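Local atomic coordinates of lactose Operon Repressor (Escherichia coli, PDB entry 1JYE), a protein that represses transcription of the lactose operon by binding operator DNA, here as a dimeric, C-terminally deleted variant with increased thermostability and decreased operator affinity. Residues R101-C107 with I124-L128. The protein carries 1 engineered substitution. Residues are numbered along the deposited sequence; the frame is centred on the assembly and turned at random.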
loop_
_atom_site.group_PDB
_atom_site.type_symbol
_atom_site.label_atom_id
_atom_site.label_comp_id
_atom_site.label_asym_id
_atom_site.label_seq_id
_atom_site.Cartn_x
_atom_site.Cartn_y
_atom_site.Cartn_z
ATOM N N ARG A 101 1.553 14.761 10.140
ATOM C CA ARG A 101 0.292 15.058 9.470
ATOM C C ARG A 101 -0.347 16.375 9.894
ATOM O O ARG A 101 -0.168 16.839 11.021
ATOM C CB ARG A 101 -0.710 13.920 9.700
ATOM C CG ARG A 101 -0.247 12.566 9.196
ATOM C CD ARG A 101 -1.273 11.467 9.469
ATOM N NE ARG A 101 -2.560 11.715 8.819
ATOM C CZ ARG A 101 -3.521 12.489 9.317
ATOM N NH1 ARG A 101 -3.354 13.101 10.482
ATOM N NH2 ARG A 101 -4.653 12.654 8.646
ATOM N N SER A 102 -1.096 16.964 8.967
ATOM C CA SER A 102 -1.804 18.217 9.191
ATOM C C SER A 102 -0.938 19.389 9.635
ATOM O O SER A 102 -0.498 19.451 10.785
ATOM C CB SER A 102 -2.922 18.004 10.215
ATOM O OG SER A 102 -3.858 17.042 9.760
ATOM N N GLY A 103 -0.694 20.321 8.719
ATOM C CA GLY A 103 0.083 21.495 9.067
ATOM C C GLY A 103 1.452 21.685 8.444
ATOM O O GLY A 103 2.224 20.740 8.267
ATOM N N VAL A 104 1.748 22.940 8.124
ATOM C CA VAL A 104 3.025 23.312 7.540
ATOM C C VAL A 104 4.098 23.232 8.625
ATOM O O VAL A 104 5.266 22.979 8.338
ATOM C CB VAL A 104 2.969 24.750 6.972
ATOM C CG1 VAL A 104 2.552 25.723 8.067
ATOM C CG2 VAL A 104 4.319 25.140 6.393
ATOM N N GLU A 105 3.694 23.439 9.876
ATOM C CA GLU A 105 4.634 23.384 10.991
ATOM C C GLU A 105 5.182 21.973 11.176
ATOM O O GLU A 105 6.359 21.793 11.477
ATOM C CB GLU A 105 3.961 23.844 12.286
ATOM C CG GLU A 105 3.546 25.306 12.286
ATOM C CD GLU A 105 4.684 26.232 11.905
ATOM O OE1 GLU A 105 5.796 26.058 12.444
ATOM O OE2 GLU A 105 4.465 27.136 11.070
ATOM N N ALA A 106 4.320 20.978 10.997
ATOM C CA ALA A 106 4.726 19.584 11.138
ATOM C C ALA A 106 5.750 19.245 10.060
ATOM O O ALA A 106 6.710 18.514 10.308
ATOM C CB ALA A 106 3.512 18.670 11.016
ATOM N N CYS A 107 5.545 19.785 8.861
ATOM C CA CYS A 107 6.459 19.530 7.755
ATOM C C CYS A 107 7.778 20.257 7.990
ATOM O O CYS A 107 8.847 19.726 7.699
ATOM C CB CYS A 107 5.837 19.983 6.430
ATOM S SG CYS A 107 6.697 19.350 4.967
ATOM N N ILE A 124 10.305 16.627 -0.793
ATOM C CA ILE A 124 9.132 16.869 0.039
ATOM C C ILE A 124 7.908 16.208 -0.593
ATOM O O ILE A 124 7.303 16.743 -1.528
ATOM C CB ILE A 124 8.870 18.387 0.197
ATOM C CG1 ILE A 124 10.161 19.108 0.611
ATOM C CG2 ILE A 124 7.785 18.622 1.240
ATOM C CD1 ILE A 124 10.725 18.669 1.950
ATOM N N ASN A 125 7.557 15.036 -0.073
ATOM C CA ASN A 125 6.422 14.260 -0.564
ATOM C C ASN A 125 5.263 14.431 0.418
ATOM O O ASN A 125 4.765 13.463 0.992
ATOM C CB ASN A 125 6.841 12.790 -0.668
ATOM C CG ASN A 125 5.786 11.926 -1.318
ATOM O OD1 ASN A 125 5.227 12.288 -2.352
ATOM N ND2 ASN A 125 5.519 10.765 -0.722
ATOM N N TYR A 126 4.831 15.679 0.585
ATOM C CA TYR A 126 3.769 16.030 1.521
ATOM C C TYR A 126 2.933 17.154 0.897
ATOM O O TYR A 126 3.485 18.095 0.335
ATOM C CB TYR A 126 4.419 16.503 2.823
ATOM C CG TYR A 126 3.456 16.784 3.947
ATOM C CD1 TYR A 126 2.914 15.748 4.705
ATOM C CD2 TYR A 126 3.079 18.090 4.252
ATOM C CE1 TYR A 126 2.019 16.006 5.740
ATOM C CE2 TYR A 126 2.186 18.362 5.282
ATOM C CZ TYR A 126 1.660 17.316 6.022
ATOM O OH TYR A 126 0.775 17.585 7.040
ATOM N N PRO A 127 1.594 17.077 0.996
ATOM C CA PRO A 127 0.726 18.110 0.412
ATOM C C PRO A 127 0.849 19.489 1.055
ATOM O O PRO A 127 0.617 19.650 2.250
ATOM C CB PRO A 127 -0.668 17.509 0.566
ATOM C CG PRO A 127 -0.553 16.757 1.855
ATOM C CD PRO A 127 0.795 16.074 1.724
ATOM N N LEU A 128 1.202 20.486 0.248
ATOM C CA LEU A 128 1.375 21.847 0.751
ATOM C C LEU A 128 0.777 22.875 -0.202
ATOM O O LEU A 128 0.971 22.779 -1.411
ATOM C CB LEU A 128 2.865 22.148 0.923
ATOM C CG LEU A 128 3.612 21.359 1.998
ATOM C CD1 LEU A 128 5.107 21.415 1.737
ATOM C CD2 LEU A 128 3.270 21.929 3.373
#
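Tyr126 OH ends against the backbone of residues 101-103, the loop that leads into helix 104-115. Tyr126 OH lies 2.8 Å from Ser102 N and 3.3 Å from Arg101 C, yet the angle at the amide is too poor for a hydrogen bond, so proximity is all the distance establishes. Ser102 N and Arg101 CA meet the Tyr126 ring at its edge, near its plane, whereas Gly103 O approaches Tyr126 CE2 obliquely at 3.8 Å. The phenol reaches the loop because Tyr126 CG stands anti to the backbone N (chi1 -175°), which carries the ring on toward the residues before helix 104-115. Pro127 CD lies over one face of the Tyr126 ring, near the rim, while Leu128 CD2 sits in plane at the edge, which is likely to restrict the ring. Deeper in, Cys107 SG makes a sulfur-aromatic contact 4.7 Å from the Tyr126 ring centroid and 46° off the normal, an oblique approach. Cys107 SG also touches Ile124 CG2 at 4.0 Å and Leu128 CD1 at 4.2 Å. A leucine in place of Tyr126 would probably leave the loop at Ser102 without the phenol that abuts it and deprive Cys107 of its aromatic neighbour. At Gly103, the N-cap residue, the backbone angles would press a CB against the carbonyl O of Ser102. With no hydrogen bond between the segments, the junction of this helix start with strand 122-125 and the residues that follow it, in a periplasmic-binding-protein-like core, rests on apolar and sulfur-aromatic contacts round Cys107.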